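Local coordinates for beta subunit of photoactivated adenylyl cyclase (Beggiatoa sp. PS, PDB 5M2A), which probably makes cyclic AMP from ATP under blue light, pairing a flavin-binding BLUF photoreceptor domain with an adenylyl cyclase catalytic domain, at residues 44-49 / 111-116. Residues are numbered along the deposited sequence; the frame is centred on the assembly and turned at random.
Sequences LYLQGL and PIKSLL
Leu46 meets Lys113 and Leu116 where the BLUF sheet packs against helix 110-129. Leu46 is the first residue of a type I' turn that joins the antiparallel strands 40-46 and 49-55 into a beta hairpin. The turn is closed by paired backbone bonds, Leu46 N to Leu49 O at 3.0 Å and Leu49 N to Leu46 O at 3.1 Å. Gln47 and Gly48 fill its two central positions, both with positive phi.

The contact is van der Waals packing carried by the two branches of Leu46. Its CG lies anti to the backbone N (chi1 -176°), and its CB already points toward the helix. CD1 touches the aliphatic part of Lys113, at 3.9 Å from Lys113 CE and 4.2 Å from Lys113 CG. The two side chains cross at a slant. CD2 reaches the helix backbone instead, 3.8 Å from Lys113 O, a methyl-to-carbonyl contact and not a bond. It also meets Leu116. That methyl thus touches two residues three apart in the helix, on the face turned to the hairpin. Phe51 and Leu101 touch both Leu46 and Leu116, and so extend the apolar layer.

The polar end of Lys113 is held elsewhere. Its chain is extended throughout, which carries NZ past Leu46 to the loop after strand 97-100. There it bonds to Asn104 O, with weak bonds to the carbonyls of Leu101 and Asn102. The ammonium group thus ties the helix to this loop while CG and CE of its chain pack on Leu46 CD1.

Ile112 of the second subunit packs against Leu44 and Ile112 of this chain. The contact thus lies close to the dimer interface, and the side chain of Leu46 is about 12 Å from the flavin. Its apolar pair with the helix joins two methyls, Leu46 CD2 and Leu116 CD2, 4.3 Å apart.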
loop_
_atom_site.group_PDB
_atom_site.type_symbol
_atom_site.label_atom_id
_atom_site.label_comp_id
_atom_site.label_asym_id
_atom_site.label_seq_id
_atom_site.Cartn_x
_atom_site.Cartn_y
_atom_site.Cartn_z
ATOM N N LEU A 44 23.651 14.603 -10.363
ATOM C CA LEU A 44 23.528 15.452 -9.189
ATOM C C LEU A 44 23.572 14.590 -7.934
ATOM O O LEU A 44 23.058 13.470 -7.915
ATOM C CB LEU A 44 22.216 16.249 -9.202
ATOM C CG LEU A 44 22.161 17.612 -9.893
ATOM C CD1 LEU A 44 22.203 17.436 -11.380
ATOM C CD2 LEU A 44 20.899 18.355 -9.486
ATOM N N TYR A 45 24.189 15.111 -6.879
ATOM C CA TYR A 45 24.080 14.421 -5.603
ATOM C C TYR A 45 23.763 15.411 -4.494
ATOM O O TYR A 45 24.179 16.573 -4.527
ATOM C CB TYR A 45 25.320 13.575 -5.266
ATOM C CG TYR A 45 26.651 14.273 -5.257
ATOM C CD1 TYR A 45 27.296 14.598 -6.445
ATOM C CD2 TYR A 45 27.299 14.546 -4.063
ATOM C CE1 TYR A 45 28.528 15.210 -6.440
ATOM C CE2 TYR A 45 28.534 15.160 -4.047
ATOM C CZ TYR A 45 29.146 15.486 -5.241
ATOM O OH TYR A 45 30.379 16.095 -5.229
ATOM N N LEU A 46 22.988 14.929 -3.524
ATOM C CA LEU A 46 22.440 15.778 -2.473
ATOM C C LEU A 46 22.089 14.884 -1.297
ATOM O O LEU A 46 21.217 14.020 -1.431
ATOM C CB LEU A 46 21.200 16.534 -2.969
ATOM C CG LEU A 46 20.571 17.540 -2.000
ATOM C CD1 LEU A 46 21.556 18.656 -1.668
ATOM C CD2 LEU A 46 19.295 18.106 -2.583
ATOM N N GLN A 47 22.771 15.076 -0.170
ATOM C CA GLN A 47 22.437 14.404 1.088
ATOM C C GLN A 47 22.302 12.893 0.892
ATOM O O GLN A 47 21.251 12.293 1.133
ATOM C CB GLN A 47 21.155 14.991 1.684
ATOM C CG GLN A 47 21.176 16.501 1.822
ATOM C CD GLN A 47 22.171 16.967 2.853
ATOM O OE1 GLN A 47 22.127 16.538 4.007
ATOM N NE2 GLN A 47 23.088 17.841 2.444
ATOM N N GLY A 48 23.390 12.287 0.430
ATOM C CA GLY A 48 23.440 10.846 0.304
ATOM C C GLY A 48 22.589 10.261 -0.796
ATOM O O GLY A 48 22.351 9.051 -0.801
ATOM N N LEU A 49 22.116 11.081 -1.734
ATOM C CA LEU A 49 21.325 10.599 -2.855
ATOM C C LEU A 49 21.981 11.016 -4.164
ATOM O O LEU A 49 22.537 12.109 -4.266
ATOM C CB LEU A 49 19.890 11.131 -2.785
ATOM C CG LEU A 49 19.084 10.611 -1.589
ATOM C CD1 LEU A 49 17.673 11.167 -1.590
ATOM C CD2 LEU A 49 19.065 9.092 -1.573
ATOM N N PRO A 111 15.744 27.539 -2.207
ATOM C CA PRO A 111 14.373 26.990 -2.203
ATOM C C PRO A 111 14.233 25.737 -3.047
ATOM O O PRO A 111 13.639 24.746 -2.597
ATOM C CB PRO A 111 13.524 28.152 -2.750
ATOM C CG PRO A 111 14.331 29.377 -2.484
ATOM C CD PRO A 111 15.761 28.957 -2.627
ATOM N N ILE A 112 14.764 25.751 -4.270
ATOM C CA ILE A 112 14.638 24.578 -5.133
ATOM C C ILE A 112 15.440 23.408 -4.566
ATOM O O ILE A 112 14.999 22.251 -4.610
ATOM C CB ILE A 112 15.073 24.921 -6.571
ATOM C CG1 ILE A 112 14.336 26.161 -7.091
ATOM C CG2 ILE A 112 14.809 23.747 -7.494
ATOM C CD1 ILE A 112 15.100 27.469 -6.933
ATOM N N LYS A 113 16.632 23.688 -4.038
ATOM C CA LYS A 113 17.437 22.642 -3.416
ATOM C C LYS A 113 16.716 22.025 -2.221
ATOM O O LYS A 113 16.735 20.801 -2.031
ATOM C CB LYS A 113 18.787 23.232 -3.003
ATOM C CG LYS A 113 19.683 22.334 -2.172
ATOM C CD LYS A 113 21.003 23.060 -1.910
ATOM C CE LYS A 113 21.776 22.463 -0.749
ATOM N NZ LYS A 113 23.008 23.258 -0.469
ATOM N N SER A 114 16.073 22.856 -1.400
ATOM C CA SER A 114 15.355 22.331 -0.242
ATOM C C SER A 114 14.173 21.471 -0.667
ATOM O O SER A 114 13.978 20.367 -0.141
ATOM C CB SER A 114 14.885 23.486 0.643
ATOM O OG SER A 114 14.316 23.007 1.849
ATOM N N LEU A 115 13.373 21.962 -1.617
ATOM C CA LEU A 115 12.230 21.188 -2.099
ATOM C C LEU A 115 12.673 19.852 -2.676
ATOM O O LEU A 115 12.064 18.812 -2.392
ATOM C CB LEU A 115 11.457 22.000 -3.140
ATOM C CG LEU A 115 10.794 23.257 -2.574
ATOM C CD1 LEU A 115 10.345 24.174 -3.695
ATOM C CD2 LEU A 115 9.617 22.878 -1.695
ATOM N N LEU A 116 13.746 19.854 -3.472
ATOM C CA LEU A 116 14.220 18.603 -4.061
ATOM C C LEU A 116 14.609 17.588 -2.990
ATOM O O LEU A 116 14.299 16.395 -3.111
ATOM C CB LEU A 116 15.400 18.875 -4.999
ATOM C CG LEU A 116 16.033 17.681 -5.721
ATOM C CD1 LEU A 116 15.058 17.072 -6.720
ATOM C CD2 LEU A 116 17.340 18.087 -6.414
#